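Local atomic coordinates of transcriptional regulator, putative (Vibrio cholerae O1 biovar eltor str. N16961, PDB entry 3BJN), a protein that probably binds DNA as an IclR-family regulator, named for repressing allantoin and glyoxylate utilization operons, and is represented here by its C-terminal domain alone. Residues Gly123-Val128 and Ala137-Ala142; Arg66-Lys71 and Gly109-Thr114; Glu28-Met33 and Ser44-Met49. One frame throughout, in Å; residues are numbered along the deposited sequence. Where two conformers were deposited one is given.

All three contacts reach one antiparallel sheet of the IclR C-terminal domain, whose family belongs to the GAF clan. Along the chain they close in series: contact 3 first, then contact 2, then contact 1. In the sheet, contact 1 lies between the others, pairing strands 121-130 and 133-143. Strand 29-36 of contact 3 borders 133-143, and strand 111-114 of contact 2 borders 121-130. The centre of contact 1 is about 7 Å from that of contact 2 and about 10 Å from that of contact 3. Helix 67-76 packs on one face, against S125 and P127, while helices 12-26 and 144-163 cover the other. Two local hairpins and one long-range helix-strand contact thus share one sheet.

Contact 1 (Gly123-Val128 and Ala137-Ala142); sequences GISAPV and AISVMA
G123 lies across from M141, a selenomethionine, as a non-hydrogen-bonded pair, and its CA makes a C-H contact with V140 O at 3.4 Å. I124 and V140 come next as a hydrogen-bonded pair: I124 N donates to V140 O at 3.0 Å, and V140 N returns a bond to I124 O at 2.9 Å. Their side chains lie on the face covered by helix 144-163, against I154 and V158. On the other face S125 meets S139, hydroxyl to hydroxyl. Each OG is anti to its own carbonyl carbon (chi1 -46° and -57°), with S125 OG 2.8 Å from S139 OG; both serines have two conformers, so this bond holds for the pair given. S69 OG is also within bonding distance of both hydroxyls. This is the hairpin 121-130/133-143 of the GAF-like sheet, between strands 29-36 and 111-114. A126 continues it, its N reaching I138 O at 2.9 Å while its O accepts from I138 N. P127 has no N-H, but opposite A137 it occupies a non-hydrogen-bonded position, so the pair needs none. The V128 and I138 side chains cross obliquely, V128 CG2 lying 3.9 Å from I138 CG1; Y32 touches both.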
# COMPACT_ATOMS: atom_id res chain seq x y z
N GLY A 123 2.49 -8.26 0.34
CA GLY A 123 2.01 -6.95 0.77
C GLY A 123 0.58 -6.99 1.24
O GLY A 123 -0.24 -7.73 0.68
N ILE A 124 0.27 -6.20 2.27
CA ILE A 124 -1.12 -6.03 2.74
C ILE A 124 -1.32 -4.53 2.92
O ILE A 124 -0.53 -3.87 3.59
CB ILE A 124 -1.41 -6.81 4.06
CG1 ILE A 124 -1.33 -8.31 3.77
CG2 ILE A 124 -2.80 -6.43 4.58
CD1 ILE A 124 -1.33 -9.28 4.99
N SER A 125 -2.35 -3.96 2.28
CA SER A 125 -2.46 -2.50 2.24
C SER A 125 -3.90 -2.03 2.33
O SER A 125 -4.82 -2.72 1.88
CB SER A 125 -1.81 -1.93 0.98
OG SER A 125 -0.54 -2.51 0.75
N ALA A 126 -4.07 -0.86 2.93
CA ALA A 126 -5.40 -0.25 3.04
C ALA A 126 -5.32 1.23 2.68
O ALA A 126 -4.29 1.85 2.91
CB ALA A 126 -5.98 -0.46 4.45
N PRO A 127 -6.40 1.80 2.13
CA PRO A 127 -6.34 3.19 1.64
C PRO A 127 -6.45 4.19 2.78
O PRO A 127 -7.14 3.93 3.78
CB PRO A 127 -7.58 3.31 0.76
CG PRO A 127 -8.59 2.34 1.41
CD PRO A 127 -7.75 1.20 1.92
N VAL A 128 -5.78 5.33 2.61
CA VAL A 128 -5.96 6.46 3.52
C VAL A 128 -6.75 7.47 2.73
O VAL A 128 -6.34 7.89 1.65
CB VAL A 128 -4.61 7.05 3.96
CG1 VAL A 128 -4.80 8.32 4.76
CG2 VAL A 128 -3.83 6.01 4.78
N ALA A 137 -1.79 5.27 1.13
CA ALA A 137 -2.09 3.91 1.60
C ALA A 137 -1.13 3.56 2.70
O ALA A 137 0.02 3.99 2.66
CB ALA A 137 -1.98 2.91 0.48
N ILE A 138 -1.59 2.74 3.65
CA ILE A 138 -0.69 2.15 4.66
C ILE A 138 -0.47 0.72 4.25
O ILE A 138 -1.43 0.04 3.85
CB ILE A 138 -1.33 2.16 6.08
CG1 ILE A 138 -1.43 3.61 6.60
CG2 ILE A 138 -0.55 1.21 7.05
CD1 ILE A 138 -0.08 4.24 6.96
N SER A 139 0.76 0.25 4.35
CA SER A 139 1.11 -1.08 3.89
C SER A 139 2.05 -1.78 4.86
O SER A 139 2.87 -1.11 5.49
CB SER A 139 1.78 -0.98 2.52
OG SER A 139 0.95 -0.31 1.58
N VAL A 140 1.91 -3.09 4.97
CA VAL A 140 2.93 -3.94 5.57
C VAL A 140 3.52 -4.77 4.45
O VAL A 140 2.78 -5.31 3.60
CB VAL A 140 2.35 -4.82 6.68
CG1 VAL A 140 3.25 -6.07 6.98
CG2 VAL A 140 2.11 -3.96 7.95
N MSE A 141 4.85 -4.84 4.43
CA MSE A 141 5.62 -5.66 3.49
C MSE A 141 6.36 -6.68 4.34
O MSE A 141 7.10 -6.29 5.24
CB MSE A 141 6.64 -4.79 2.74
CG MSE A 141 6.01 -3.76 1.82
SE MSE A 141 5.64 -2.12 2.84
CE MSE A 141 7.03 -1.03 2.01
N ALA A 142 6.14 -7.97 4.08
CA ALA A 142 6.58 -8.99 5.00
C ALA A 142 6.81 -10.31 4.25
O ALA A 142 6.15 -10.57 3.24
CB ALA A 142 5.53 -9.18 6.09

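Contact 2 (Arg66-Lys71 and Gly109-Thr114); sequences RGASSK and GYAVST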
# COMPACT_ATOMS: atom_id res chain seq x y z
N ARG A 66 1.93 -3.04 -9.79
CA ARG A 66 2.03 -4.30 -9.06
C ARG A 66 1.98 -4.08 -7.55
O ARG A 66 2.37 -3.03 -7.05
CB ARG A 66 3.33 -5.03 -9.42
CG ARG A 66 3.53 -5.33 -10.91
CD ARG A 66 2.36 -6.10 -11.51
NE ARG A 66 2.56 -6.34 -12.94
CZ ARG A 66 1.59 -6.66 -13.81
NH1 ARG A 66 0.33 -6.78 -13.40
NH2 ARG A 66 1.89 -6.84 -15.08
N GLY A 67 1.49 -5.10 -6.85
CA GLY A 67 1.54 -5.11 -5.38
C GLY A 67 0.29 -4.53 -4.75
O GLY A 67 -0.42 -3.72 -5.35
N ALA A 68 0.05 -4.94 -3.50
CA ALA A 68 -1.13 -4.50 -2.74
C ALA A 68 -1.28 -2.99 -2.66
O ALA A 68 -2.39 -2.50 -2.79
CB ALA A 68 -1.11 -5.12 -1.35
N SER A 69 -0.19 -2.25 -2.45
CA SER A 69 -0.27 -0.80 -2.28
C SER A 69 -0.77 -0.15 -3.57
O SER A 69 -1.67 0.70 -3.54
CB SER A 69 1.13 -0.22 -1.98
OG SER A 69 1.68 -0.75 -0.80
N SER A 70 -0.17 -0.55 -4.70
CA SER A 70 -0.59 -0.03 -6.02
C SER A 70 -2.06 -0.37 -6.27
O SER A 70 -2.83 0.50 -6.71
CB SER A 70 0.24 -0.62 -7.16
OG SER A 70 1.57 -0.18 -7.06
N LYS A 71 -2.46 -1.59 -5.97
CA LYS A 71 -3.83 -2.03 -6.28
C LYS A 71 -4.90 -1.36 -5.41
O LYS A 71 -6.00 -1.11 -5.88
CB LYS A 71 -3.94 -3.55 -6.20
CG LYS A 71 -3.20 -4.29 -7.30
CD LYS A 71 -3.48 -5.77 -7.12
CE LYS A 71 -2.43 -6.63 -7.76
NZ LYS A 71 -2.60 -8.02 -7.24
N GLY A 109 -12.02 -3.52 1.67
CA GLY A 109 -11.35 -2.34 2.21
C GLY A 109 -9.83 -2.44 2.28
O GLY A 109 -9.15 -1.57 2.85
N TYR A 110 -9.27 -3.49 1.68
CA TYR A 110 -7.81 -3.68 1.65
C TYR A 110 -7.45 -4.61 0.49
O TYR A 110 -8.31 -5.28 -0.06
CB TYR A 110 -7.33 -4.31 2.97
CG TYR A 110 -7.90 -5.71 3.21
CD1 TYR A 110 -7.22 -6.84 2.76
CD2 TYR A 110 -9.11 -5.87 3.88
CE1 TYR A 110 -7.76 -8.13 2.96
CE2 TYR A 110 -9.63 -7.13 4.09
CZ TYR A 110 -8.96 -8.25 3.62
OH TYR A 110 -9.49 -9.50 3.83
N ALA A 111 -6.15 -4.66 0.16
CA ALA A 111 -5.64 -5.59 -0.83
C ALA A 111 -4.54 -6.45 -0.23
O ALA A 111 -3.83 -6.00 0.68
CB ALA A 111 -5.10 -4.84 -2.02
N VAL A 112 -4.38 -7.65 -0.78
CA VAL A 112 -3.29 -8.54 -0.39
C VAL A 112 -2.61 -8.95 -1.67
O VAL A 112 -3.30 -9.21 -2.70
CB VAL A 112 -3.80 -9.82 0.35
CG1 VAL A 112 -2.64 -10.73 0.74
CG2 VAL A 112 -4.61 -9.44 1.59
N SER A 113 -1.28 -8.99 -1.66
CA SER A 113 -0.51 -9.48 -2.83
C SER A 113 0.65 -10.38 -2.36
O SER A 113 1.14 -10.25 -1.23
CB SER A 113 0.06 -8.31 -3.62
OG SER A 113 0.91 -7.54 -2.77
N THR A 114 1.09 -11.28 -3.23
CA THR A 114 2.22 -12.15 -2.91
C THR A 114 3.18 -12.25 -4.09
O THR A 114 2.77 -12.63 -5.21
CB THR A 114 1.74 -13.59 -2.55
OG1 THR A 114 0.93 -14.12 -3.61
CG2 THR A 114 0.93 -13.58 -1.26
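G67 and A68 meet A111-S113 with the axes of helix 67-71 and strand 111-114 running 6.8 Å apart at 144°, roughly antiparallel. The helix packs on the edge strand of the antiparallel sheet in the GAF-like IclR C-terminal domain. A111 and S113 point toward the helix; V112, between them, turns to the other face, where it meets I124 and K151 of helix 144-163. The one hydrogen bond between the segments joins backbone to side chain: A68 N donates to S113 OG at 2.8 Å, bent to 138° at the hydrogen. S113 can offer its oxygen there because OG stands between its own backbone N and carbonyl carbon (chi1 59°), the crowded position. The same S113 OG also lies 3.6 Å from G67 CA. A68 CB packs against the strand, 3.5 Å from A111 O and 4.1 Å from A111 CB. In return A111 CB rests 3.7 Å from A68 O. I105 of helix 96-108 touches both A111 and K71. K71 points its CB toward the strand, but in the conformer given its amino group goes on to a salt bridge with E116, whose carboxylate also accepts from G67 N and so ties the chain beyond the strand back to the helix. At the start of segment 66-71, S70 OG donates to R66 O at 3.0 Å, approaching from above the plane of that carbonyl.

Contact 3 (Glu28-Met33 and Ser44-Met49); sequences EMAAYM and SQRESM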
# COMPACT_ATOMS: atom_id res chain seq x y z
N GLU A 28 6.46 -6.32 11.89
CA GLU A 28 6.83 -6.20 10.46
C GLU A 28 7.10 -4.76 10.06
O GLU A 28 6.66 -3.80 10.73
CB GLU A 28 5.67 -6.72 9.59
CG GLU A 28 5.26 -8.17 9.87
CD GLU A 28 6.33 -9.23 9.55
OE1 GLU A 28 7.36 -8.94 8.90
OE2 GLU A 28 6.14 -10.40 9.99
N MSE A 29 7.83 -4.62 8.95
CA MSE A 29 8.03 -3.34 8.26
C MSE A 29 6.69 -2.77 7.84
O MSE A 29 5.81 -3.54 7.41
CB MSE A 29 8.78 -3.57 6.95
CG MSE A 29 10.15 -4.10 7.04
SE MSE A 29 10.91 -3.71 5.28
CE MSE A 29 11.28 -1.93 5.60
N ALA A 30 6.55 -1.45 7.91
CA ALA A 30 5.29 -0.80 7.50
C ALA A 30 5.65 0.50 6.81
O ALA A 30 6.66 1.13 7.14
CB ALA A 30 4.41 -0.53 8.72
N ALA A 31 4.82 0.89 5.85
CA ALA A 31 5.10 2.13 5.11
C ALA A 31 3.83 2.89 4.79
O ALA A 31 2.74 2.32 4.76
CB ALA A 31 5.82 1.81 3.83
N TYR A 32 4.00 4.20 4.56
CA TYR A 32 2.96 5.06 4.03
C TYR A 32 3.37 5.47 2.64
O TYR A 32 4.46 6.04 2.44
CB TYR A 32 2.85 6.30 4.90
CG TYR A 32 1.83 7.30 4.45
CD1 TYR A 32 0.48 6.95 4.39
CD2 TYR A 32 2.21 8.58 4.08
CE1 TYR A 32 -0.48 7.91 3.99
CE2 TYR A 32 1.27 9.52 3.68
CZ TYR A 32 -0.05 9.17 3.62
OH TYR A 32 -0.98 10.13 3.24
N MSE A 33 2.50 5.14 1.71
CA MSE A 33 2.71 5.36 0.28
C MSE A 33 1.75 6.40 -0.24
O MSE A 33 0.61 6.49 0.23
CB MSE A 33 2.43 4.05 -0.47
CG MSE A 33 2.90 2.78 0.27
SE MSE A 33 4.84 2.71 -0.03
CE MSE A 33 4.57 2.18 -1.81
N SER A 44 7.06 7.43 4.04
CA SER A 44 7.56 7.14 5.37
C SER A 44 7.61 5.63 5.54
O SER A 44 6.70 4.94 5.11
CB SER A 44 6.67 7.77 6.43
OG SER A 44 7.22 7.56 7.75
N GLN A 45 8.69 5.13 6.14
CA GLN A 45 8.86 3.69 6.27
C GLN A 45 9.55 3.35 7.58
O GLN A 45 10.51 4.04 7.96
CB GLN A 45 9.72 3.19 5.13
CG GLN A 45 9.89 1.67 5.07
CD GLN A 45 10.80 1.29 3.94
OE1 GLN A 45 11.97 1.69 3.92
NE2 GLN A 45 10.28 0.57 2.97
N ARG A 46 9.10 2.29 8.22
CA ARG A 46 9.69 1.86 9.50
C ARG A 46 11.04 1.14 9.36
O ARG A 46 11.90 1.24 10.23
CB ARG A 46 8.67 1.05 10.32
CG ARG A 46 7.55 1.82 10.76
CD ARG A 46 7.97 2.82 11.70
NE ARG A 46 8.66 2.21 12.82
CZ ARG A 46 9.10 2.91 13.85
NH1 ARG A 46 8.93 4.22 13.84
NH2 ARG A 46 9.71 2.32 14.87
N GLU A 47 11.26 0.41 8.29
CA GLU A 47 12.48 -0.36 8.29
C GLU A 47 12.42 -1.59 9.18
O GLU A 47 12.01 -1.59 10.35
CB GLU A 47 13.72 0.49 8.62
CG GLU A 47 14.20 0.49 10.11
CD GLU A 47 15.72 0.57 10.23
OE1 GLU A 47 16.24 0.56 11.37
OE2 GLU A 47 16.41 0.64 9.18
N SER A 48 12.95 -2.63 8.57
CA SER A 48 12.90 -4.01 9.03
C SER A 48 13.88 -4.19 10.16
O SER A 48 15.05 -3.76 10.08
CB SER A 48 13.30 -4.94 7.87
OG SER A 48 13.46 -6.29 8.33
N MSE A 49 13.41 -4.86 11.21
CA MSE A 49 14.26 -5.24 12.34
C MSE A 49 14.72 -6.67 12.12
O MSE A 49 15.39 -7.30 12.96
CB MSE A 49 13.48 -5.15 13.63
CG MSE A 49 13.17 -3.74 14.04
SE MSE A 49 14.78 -2.80 14.48
CE MSE A 49 14.73 -1.54 13.13
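S44 faces Y32 in a hydrogen-bonded pair: Y32 N donates to S44 O at 2.9 Å, while the return bond from S44 N to Y32 O is weak at 3.4 Å. S44 O also receives a C-H contact from A31 CA. Both side chains turn to the face under helix 12-26, S44 against L19 and Y32 against V15. Q45 stands on the other face, across from A31, with CG anti to its backbone N (chi1 -175°). The chain beyond CG is extended, and Q45 CD lies 3.7 Å from CE of M29, a selenomethionine deposited in two conformers, so that all its contacts hold for the one given; the amide NE2 is held by F56 O. Here the beta hairpin of strands 29-36 and 39-45 frays, for segment 44-49 leaves strand geometry after Q45. R46 N still donates to A30 O, 2.9 Å and nearly straight at 167°. In the conformer given, R46 CB and CG lie beside that oxygen, each 3.8 Å from A30 O, before the side chain bends away and NE finds Q23. A30 N, buried by the contact, has no hydrogen-bond partner in the model. At E47 the backbone takes a positive phi, and M29, bent at chi3 (79°), brings CE within 3.3 Å of E47 CA. S48 CB then meets the M29 side chain at CG and SE, a close fit.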